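PDB 1RU4: pectate lyase from Erwinia chrysanthemi, which cleaves pectate (polygalacturonate) chains by beta-elimination, leaving products with an unsaturated sugar at the new non-reducing end. Local coordinates for residues Gly48-Tyr62 / Tyr83-Ser97. Numbering follows the deposited sequence.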
ATOM      1  N   GLY A  48      15.279  18.442  -7.837  1.00  8.74           N
ATOM      2  CA  GLY A  48      14.281  19.391  -8.298  1.00  8.54           C
ATOM      3  C   GLY A  48      13.875  19.230  -9.752  1.00  9.46           C
ATOM      4  O   GLY A  48      12.958  19.907 -10.221  1.00 11.40           O
ATOM      5  N   GLU A  49      14.565  18.350 -10.471  1.00  8.01           N
ATOM      6  CA  GLU A  49      14.279  18.112 -11.881  1.00  7.68           C
ATOM      7  C   GLU A  49      13.376  16.895 -12.071  1.00  7.62           C
ATOM      8  O   GLU A  49      13.152  16.127 -11.132  1.00  7.81           O
ATOM      9  CB  GLU A  49      15.581  17.974 -12.672  1.00  9.71           C
ATOM     10  CG  GLU A  49      16.463  19.219 -12.564  1.00 10.35           C
ATOM     11  CD  GLU A  49      17.761  19.129 -13.343  1.00 11.66           C
ATOM     12  OE1 GLU A  49      18.354  20.196 -13.611  1.00 13.17           O
ATOM     13  OE2 GLU A  49      18.200  18.009 -13.679  1.00  9.34           O
ATOM     14  N   LEU A  50      12.872  16.722 -13.289  1.00  7.42           N
ATOM     15  CA  LEU A  50      11.881  15.690 -13.572  1.00  6.85           C
ATOM     16  C   LEU A  50      12.187  14.797 -14.768  1.00  7.35           C
ATOM     17  O   LEU A  50      12.446  15.278 -15.875  1.00  7.66           O
ATOM     18  CB  LEU A  50      10.508  16.350 -13.773  1.00  6.91           C
ATOM     19  CG  LEU A  50       9.364  15.590 -14.458  1.00  7.02           C
ATOM     20  CD1 LEU A  50       8.869  14.436 -13.598  1.00  6.85           C
ATOM     21  CD2 LEU A  50       8.226  16.555 -14.742  1.00  7.71           C
ATOM     22  N   ILE A  51      12.137  13.489 -14.535  1.00  7.01           N
ATOM     23  CA  ILE A  51      12.226  12.514 -15.613  1.00  6.56           C
ATOM     24  C   ILE A  51      10.776  12.243 -16.019  1.00  8.00           C
ATOM     25  O   ILE A  51      10.025  11.582 -15.292  1.00  7.31           O
ATOM     26  CB  ILE A  51      12.902  11.198 -15.144  1.00  5.11           C
ATOM     27  CG1 ILE A  51      14.340  11.475 -14.695  1.00  7.16           C
ATOM     28  CG2 ILE A  51      12.889  10.166 -16.271  1.00  7.26           C
ATOM     29  CD1 ILE A  51      15.080  10.247 -14.209  1.00  7.66           C
ATOM     30  N   LEU A  52      10.369  12.824 -17.141  1.00  7.43           N
ATOM     31  CA  LEU A  52       8.998  12.697 -17.621  1.00  6.68           C
ATOM     32  C   LEU A  52       8.868  11.535 -18.598  1.00  5.50           C
ATOM     33  O   LEU A  52       9.438  11.553 -19.693  1.00  6.82           O
ATOM     34  CB  LEU A  52       8.544  14.000 -18.278  1.00  7.81           C
ATOM     35  CG  LEU A  52       7.057  14.113 -18.612  1.00  6.93           C
ATOM     36  CD1 LEU A  52       6.235  14.096 -17.332  1.00  8.43           C
ATOM     37  CD2 LEU A  52       6.800  15.392 -19.393  1.00  9.12           C
ATOM     38  N   LEU A  53       8.110  10.526 -18.182  1.00  5.63           N
ATOM     39  CA  LEU A  53       7.935   9.306 -18.956  1.00  4.90           C
ATOM     40  C   LEU A  53       6.715   9.335 -19.870  1.00  5.97           C
ATOM     41  O   LEU A  53       5.605   9.633 -19.432  1.00  5.63           O
ATOM     42  CB  LEU A  53       7.804   8.116 -18.002  1.00  6.79           C
ATOM     43  CG  LEU A  53       8.920   7.933 -16.967  1.00  5.94           C
ATOM     44  CD1 LEU A  53       8.477   6.961 -15.886  1.00  5.66           C
ATOM     45  CD2 LEU A  53      10.189   7.444 -17.645  1.00  8.20           C
ATOM     46  N   LYS A  54       6.923   9.019 -21.142  1.00  6.43           N
ATOM     47  CA  LYS A  54       5.806   8.866 -22.065  1.00  6.84           C
ATOM     48  C   LYS A  54       5.021   7.649 -21.579  1.00  6.59           C
ATOM     49  O   LYS A  54       5.614   6.624 -21.234  1.00  7.13           O
ATOM     50  CB  LYS A  54       6.322   8.610 -23.483  1.00  8.82           C
ATOM     51  CG  LYS A  54       5.233   8.420 -24.524  1.00 10.46           C
ATOM     52  CD  LYS A  54       5.824   7.991 -25.853  1.00 15.00           C
ATOM     53  CE  LYS A  54       4.739   7.682 -26.872  1.00 18.06           C
ATOM     54  NZ  LYS A  54       5.317   7.171 -28.145  1.00 22.20           N
ATOM     55  N   PRO A  55       3.684   7.760 -21.492  1.00  6.61           N
ATOM     56  CA  PRO A  55       2.890   6.613 -21.034  1.00  6.08           C
ATOM     57  C   PRO A  55       3.146   5.390 -21.916  1.00  7.17           C
ATOM     58  O   PRO A  55       3.224   5.502 -23.140  1.00  8.14           O
ATOM     59  CB  PRO A  55       1.455   7.119 -21.173  1.00  6.84           C
ATOM     60  CG  PRO A  55       1.595   8.586 -20.884  1.00  8.33           C
ATOM     61  CD  PRO A  55       2.832   8.948 -21.679  1.00  7.11           C
ATOM     62  N   GLY A  56       3.321   4.236 -21.278  1.00  6.38           N
ATOM     63  CA  GLY A  56       3.596   3.012 -22.008  1.00  6.21           C
ATOM     64  C   GLY A  56       4.300   1.988 -21.139  1.00  6.27           C
ATOM     65  O   GLY A  56       4.297   2.100 -19.911  1.00  6.39           O
ATOM     66  N   THR A  57       4.903   0.992 -21.784  1.00  5.63           N
ATOM     67  CA  THR A  57       5.619  -0.070 -21.084  1.00  5.71           C
ATOM     68  C   THR A  57       7.118   0.014 -21.349  1.00  5.20           C
ATOM     69  O   THR A  57       7.559   0.113 -22.499  1.00  6.91           O
ATOM     70  CB  THR A  57       5.106  -1.469 -21.502  1.00  6.08           C
ATOM     71  OG1 THR A  57       3.712  -1.578 -21.184  1.00  8.19           O
ATOM     72  CG2 THR A  57       5.867  -2.568 -20.765  1.00  7.04           C
ATOM     73  N   TYR A  58       7.883   0.000 -20.262  1.00  5.31           N
ATOM     74  CA  TYR A  58       9.338   0.031 -20.299  1.00  5.77           C
ATOM     75  C   TYR A  58       9.823  -1.364 -19.911  1.00  6.10           C
ATOM     76  O   TYR A  58       9.709  -1.774 -18.756  1.00  6.70           O
ATOM     77  CB  TYR A  58       9.851   1.091 -19.321  1.00  5.87           C
ATOM     78  CG  TYR A  58       9.444   2.495 -19.720  1.00  6.56           C
ATOM     79  CD1 TYR A  58       8.135   2.945 -19.538  1.00  6.00           C
ATOM     80  CD2 TYR A  58      10.355   3.351 -20.335  1.00  6.57           C
ATOM     81  CE1 TYR A  58       7.740   4.212 -19.971  1.00  6.39           C
ATOM     82  CE2 TYR A  58       9.975   4.618 -20.770  1.00  7.03           C
ATOM     83  CZ  TYR A  58       8.665   5.040 -20.588  1.00  7.09           C
ATOM     84  OH  TYR A  58       8.282   6.278 -21.051  1.00  7.22           O
ATOM     85  N   THR A  59      10.320  -2.104 -20.899  1.00  7.10           N
ATOM     86  CA  THR A  59      10.701  -3.498 -20.691  1.00  7.05           C
ATOM     87  C   THR A  59      12.188  -3.712 -20.413  1.00  6.63           C
ATOM     88  O   THR A  59      13.042  -3.379 -21.235  1.00  8.54           O
ATOM     89  CB  THR A  59      10.276  -4.361 -21.899  1.00  7.78           C
ATOM     90  OG1 THR A  59       8.873  -4.190 -22.134  1.00  8.03           O
ATOM     91  CG2 THR A  59      10.564  -5.839 -21.646  1.00  8.86           C
ATOM     92  N   ILE A  60      12.486  -4.258 -19.237  1.00  5.93           N
ATOM     93  CA  ILE A  60      13.856  -4.608 -18.869  1.00  6.78           C
ATOM     94  C   ILE A  60      14.046  -6.088 -19.201  1.00  6.73           C
ATOM     95  O   ILE A  60      13.316  -6.940 -18.694  1.00  7.12           O
ATOM     96  CB  ILE A  60      14.133  -4.387 -17.354  1.00  5.48           C
ATOM     97  CG1 ILE A  60      13.894  -2.924 -16.958  1.00  6.30           C
ATOM     98  CG2 ILE A  60      15.568  -4.772 -17.018  1.00  6.88           C
ATOM     99  CD1 ILE A  60      12.441  -2.579 -16.670  1.00  8.42           C
ATOM    100  N   PRO A  61      15.018  -6.411 -20.073  1.00  7.45           N
ATOM    101  CA  PRO A  61      15.289  -7.798 -20.467  1.00  8.17           C
ATOM    102  C   PRO A  61      15.594  -8.731 -19.298  1.00  8.11           C
ATOM    103  O   PRO A  61      16.234  -8.338 -18.320  1.00  8.33           O
ATOM    104  CB  PRO A  61      16.503  -7.659 -21.387  1.00  9.63           C
ATOM    105  CG  PRO A  61      16.306  -6.313 -22.000  1.00  9.50           C
ATOM    106  CD  PRO A  61      15.898  -5.483 -20.805  1.00  8.62           C
ATOM    107  N   TYR A  62      15.125  -9.967 -19.421  1.00  9.05           N
ATOM    108  CA  TYR A  62      15.367 -11.005 -18.428  1.00  8.77           C
ATOM    109  C   TYR A  62      16.419 -11.984 -18.940  1.00 10.02           C
ATOM    110  O   TYR A  62      16.435 -12.331 -20.123  1.00 11.28           O
ATOM    111  CB  TYR A  62      14.059 -11.750 -18.123  1.00  9.27           C
ATOM    112  CG  TYR A  62      14.235 -13.175 -17.636  1.00 10.45           C
ATOM    113  CD1 TYR A  62      14.514 -13.448 -16.299  1.00  9.64           C
ATOM    114  CD2 TYR A  62      14.120 -14.252 -18.518  1.00  9.72           C
ATOM    115  CE1 TYR A  62      14.673 -14.758 -15.849  1.00  9.03           C
ATOM    116  CE2 TYR A  62      14.278 -15.562 -18.079  1.00 10.91           C
ATOM    117  CZ  TYR A  62      14.552 -15.808 -16.743  1.00 11.07           C
ATOM    118  OH  TYR A  62      14.690 -17.105 -16.303  1.00 13.57           O
ATOM    119  N   TYR A  83      12.104  13.945  -9.318  1.00  6.85           N
ATOM    120  CA  TYR A  83      10.805  13.459  -9.774  1.00  7.02           C
ATOM    121  C   TYR A  83      10.900  12.466 -10.928  1.00  7.27           C
ATOM    122  O   TYR A  83      11.668  12.662 -11.866  1.00  7.36           O
ATOM    123  CB  TYR A  83       9.930  14.632 -10.221  1.00  6.76           C
ATOM    124  CG  TYR A  83       9.606  15.655  -9.156  1.00  7.92           C
ATOM    125  CD1 TYR A  83      10.329  16.845  -9.063  1.00  9.80           C
ATOM    126  CD2 TYR A  83       8.530  15.469  -8.287  1.00  7.65           C
ATOM    127  CE1 TYR A  83       9.982  17.829  -8.136  1.00 10.62           C
ATOM    128  CE2 TYR A  83       8.174  16.445  -7.358  1.00  9.51           C
ATOM    129  CZ  TYR A  83       8.903  17.622  -7.290  1.00 11.13           C
ATOM    130  OH  TYR A  83       8.538  18.597  -6.387  1.00 15.24           O
ATOM    131  N   VAL A  84      10.101  11.403 -10.852  1.00  5.74           N
ATOM    132  CA  VAL A  84       9.991  10.419 -11.926  1.00  5.71           C
ATOM    133  C   VAL A  84       8.491  10.207 -12.105  1.00  6.25           C
ATOM    134  O   VAL A  84       7.821   9.706 -11.200  1.00  5.88           O
ATOM    135  CB  VAL A  84      10.669   9.073 -11.552  1.00  5.64           C
ATOM    136  CG1 VAL A  84      10.514   8.064 -12.685  1.00  6.73           C
ATOM    137  CG2 VAL A  84      12.145   9.287 -11.244  1.00  7.50           C
ATOM    138  N   ALA A  85       7.955  10.612 -13.253  1.00  5.70           N
ATOM    139  CA  ALA A  85       6.510  10.546 -13.450  1.00  5.67           C
ATOM    140  C   ALA A  85       6.047  10.331 -14.884  1.00  5.93           C
ATOM    141  O   ALA A  85       6.674  10.801 -15.834  1.00  6.52           O
ATOM    142  CB  ALA A  85       5.853  11.801 -12.877  1.00  7.10           C
ATOM    143  N   ALA A  86       4.936   9.610 -15.025  1.00  5.72           N
ATOM    144  CA  ALA A  86       4.304   9.419 -16.323  1.00  5.69           C
ATOM    145  C   ALA A  86       3.569  10.710 -16.677  1.00  6.33           C
ATOM    146  O   ALA A  86       2.882  11.293 -15.835  1.00  5.73           O
ATOM    147  CB  ALA A  86       3.334   8.246 -16.271  1.00  6.95           C
ATOM    148  N   ALA A  87       3.725  11.152 -17.920  1.00  5.29           N
ATOM    149  CA  ALA A  87       3.129  12.403 -18.387  1.00  4.86           C
ATOM    150  C   ALA A  87       1.608  12.385 -18.478  1.00  4.34           C
ATOM    151  O   ALA A  87       0.999  11.331 -18.661  1.00  4.94           O
ATOM    152  CB  ALA A  87       3.719  12.784 -19.737  1.00  5.68           C
ATOM    153  N   ASN A  88       1.010  13.571 -18.358  1.00  4.45           N
ATOM    154  CA  ASN A  88      -0.434  13.759 -18.497  1.00  5.26           C
ATOM    155  C   ASN A  88      -1.265  12.798 -17.652  1.00  5.09           C
ATOM    156  O   ASN A  88      -2.331  12.342 -18.073  1.00  5.98           O
ATOM    157  CB  ASN A  88      -0.834  13.658 -19.973  1.00  6.20           C
ATOM    158  CG  ASN A  88      -0.315  14.820 -20.793  1.00  7.73           C
ATOM    159  OD1 ASN A  88      -0.973  15.856 -20.906  1.00 10.58           O
ATOM    160  ND2 ASN A  88       0.874  14.663 -21.359  1.00  6.20           N
ATOM    161  N   CYS A  89      -0.765  12.499 -16.456  1.00  4.95           N
ATOM    162  CA  CYS A  89      -1.419  11.578 -15.532  1.00  5.14           C
ATOM    163  C   CYS A  89      -1.750  10.217 -16.137  1.00  5.35           C
ATOM    164  O   CYS A  89      -2.748   9.581 -15.788  1.00  6.17           O
ATOM    165  CB  CYS A  89      -2.633  12.247 -14.880  1.00  5.77           C
ATOM    166  SG  CYS A  89      -2.053  13.507 -13.701  1.00  7.46           S
ATOM    167  N   GLY A  90      -0.876   9.781 -17.042  1.00  6.09           N
ATOM    168  CA  GLY A  90      -0.983   8.461 -17.634  1.00  5.75           C
ATOM    169  C   GLY A  90      -0.268   7.440 -16.762  1.00  5.07           C
ATOM    170  O   GLY A  90      -0.020   7.689 -15.575  1.00  5.27           O
ATOM    171  N   ARG A  91       0.087   6.303 -17.353  1.00  5.94           N
ATOM    172  CA  ARG A  91       0.752   5.224 -16.622  1.00  5.55           C
ATOM    173  C   ARG A  91       2.030   4.776 -17.325  1.00  5.16           C
ATOM    174  O   ARG A  91       2.038   4.591 -18.543  1.00  6.28           O
ATOM    175  CB  ARG A  91      -0.173   4.006 -16.508  1.00  7.71           C
ATOM    176  CG  ARG A  91      -1.585   4.305 -16.026  1.00  8.78           C
ATOM    177  CD  ARG A  91      -1.598   4.832 -14.608  1.00 10.43           C
ATOM    178  NE  ARG A  91      -1.218   3.822 -13.624  1.00 12.37           N
ATOM    179  CZ  ARG A  91      -1.075   4.072 -12.326  1.00 10.43           C
ATOM    180  NH1 ARG A  91      -1.276   5.298 -11.863  1.00 11.06           N
ATOM    181  NH2 ARG A  91      -0.749   3.098 -11.488  1.00 10.18           N
ATOM    182  N   ALA A  92       3.098   4.598 -16.552  1.00  5.82           N
ATOM    183  CA  ALA A  92       4.353   4.054 -17.068  1.00  4.98           C
ATOM    184  C   ALA A  92       4.634   2.753 -16.322  1.00  5.67           C
ATOM    185  O   ALA A  92       4.858   2.755 -15.106  1.00  5.68           O
ATOM    186  CB  ALA A  92       5.500   5.044 -16.868  1.00  5.43           C
ATOM    187  N   VAL A  93       4.603   1.646 -17.054  1.00  5.05           N
ATOM    188  CA  VAL A  93       4.791   0.322 -16.464  1.00  5.95           C
ATOM    189  C   VAL A  93       6.187  -0.226 -16.741  1.00  6.10           C
ATOM    190  O   VAL A  93       6.580  -0.385 -17.897  1.00  7.17           O
ATOM    191  CB  VAL A  93       3.738  -0.680 -17.008  1.00  6.03           C
ATOM    192  CG1 VAL A  93       3.949  -2.059 -16.397  1.00  7.85           C
ATOM    193  CG2 VAL A  93       2.328  -0.182 -16.709  1.00  8.22           C
ATOM    194  N   PHE A  94       6.937  -0.490 -15.674  1.00  4.97           N
ATOM    195  CA  PHE A  94       8.265  -1.092 -15.786  1.00  5.66           C
ATOM    196  C   PHE A  94       8.147  -2.601 -15.598  1.00  5.86           C
ATOM    197  O   PHE A  94       7.848  -3.082 -14.500  1.00  5.52           O
ATOM    198  CB  PHE A  94       9.223  -0.488 -14.753  1.00  6.01           C
ATOM    199  CG  PHE A  94       9.593   0.943 -15.042  1.00  6.62           C
ATOM    200  CD1 PHE A  94       8.666   1.965 -14.862  1.00  7.29           C
ATOM    201  CD2 PHE A  94      10.865   1.265 -15.512  1.00  7.23           C
ATOM    202  CE1 PHE A  94       8.996   3.288 -15.149  1.00  6.75           C
ATOM    203  CE2 PHE A  94      11.206   2.586 -15.802  1.00  7.17           C
ATOM    204  CZ  PHE A  94      10.268   3.600 -15.620  1.00  8.16           C
ATOM    205  N   ASP A  95       8.355  -3.331 -16.691  1.00  4.75           N
ATOM    206  CA  ASP A  95       8.213  -4.783 -16.721  1.00  5.36           C
ATOM    207  C   ASP A  95       9.590  -5.440 -16.692  1.00  5.73           C
ATOM    208  O   ASP A  95      10.351  -5.343 -17.655  1.00  6.54           O
ATOM    209  CB  ASP A  95       7.459  -5.182 -17.998  1.00  5.45           C
ATOM    210  CG  ASP A  95       7.138  -6.666 -18.069  1.00  7.58           C
ATOM    211  OD1 ASP A  95       7.479  -7.422 -17.139  1.00  7.09           O
ATOM    212  OD2 ASP A  95       6.522  -7.075 -19.075  1.00 10.68           O
ATOM    213  N   PHE A  96       9.892  -6.121 -15.590  1.00  5.59           N
ATOM    214  CA  PHE A  96      11.190  -6.768 -15.417  1.00  5.31           C
ATOM    215  C   PHE A  96      11.298  -8.176 -16.005  1.00  5.66           C
ATOM    216  O   PHE A  96      12.307  -8.862 -15.832  1.00  5.72           O
ATOM    217  CB  PHE A  96      11.623  -6.704 -13.952  1.00  5.68           C
ATOM    218  CG  PHE A  96      12.014  -5.318 -13.511  1.00  5.26           C
ATOM    219  CD1 PHE A  96      11.043  -4.389 -13.137  1.00  4.75           C
ATOM    220  CD2 PHE A  96      13.351  -4.924 -13.519  1.00  5.33           C
ATOM    221  CE1 PHE A  96      11.400  -3.087 -12.782  1.00  5.01           C
ATOM    222  CE2 PHE A  96      13.716  -3.627 -13.166  1.00  5.07           C
ATOM    223  CZ  PHE A  96      12.739  -2.707 -12.798  1.00  5.09           C
ATOM    224  N   SER A  97      10.231  -8.597 -16.681  1.00  5.44           N
ATOM    225  CA  SER A  97      10.228  -9.784 -17.539  1.00  6.10           C
ATOM    226  C   SER A  97      10.488 -11.181 -16.967  1.00  6.77           C
ATOM    227  O   SER A  97      10.724 -12.118 -17.734  1.00  6.90           O
ATOM    228  CB  SER A  97      11.181  -9.552 -18.717  1.00  7.94           C
ATOM    229  OG  SER A  97      10.893  -8.332 -19.380  1.00  7.76           O
TER
HETATM  230  O   HOH W   1       6.901  -6.098 -21.638  1.00  8.77           O
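L53 meets A92 and F94 in the interior of a right-handed parallel beta-helix, where two successive coils stack strand on strand. The axes of strands 50-53 and 83-86 approach to 4.6 Å, as do those of 56-59 and 92-95, both pairs running parallel, and the alternating backbone ladder includes I51 N to Y83 O and V93 N to G56 O.

Followed outward, L53 first sets CB against A85 O and A92 CB. Its CG still lies near A85 O. CG stands anti to the carbonyl carbon (chi1 -54°), and CD1 ends 3.7 Å from A92 CB, at the edge of the F94 ring in its plane and also near V84 CG1. One methyl thus joins both strands of the second coil across their bend, while F38 of helix 38-44 touches the same leucine.

Y58 lies on F94 as a slipped aromatic pair: the planes differ by 16°, but with centroids 5.1 Å apart the rings barely overlap. What sits over the F94 face is Y58 CB, offset toward the rim. At the far end of the tyrosine, OH donates to K54 O (2.7 Å) in the carbonyl plane on a lone pair, which fixes the ring across the turn between its coil's two strands.

Beyond the strands, I60 CD1 rests 3.8 Å from the F96 ring centroid, only 8° off the normal. D95 OD1, salt-bridged to R126, accepts S97 N in an Asx turn, while OD2 takes a water that also bonds T59 OG1. S97 OG donates to I60 O over 2.9 Å, from above the carbonyl plane.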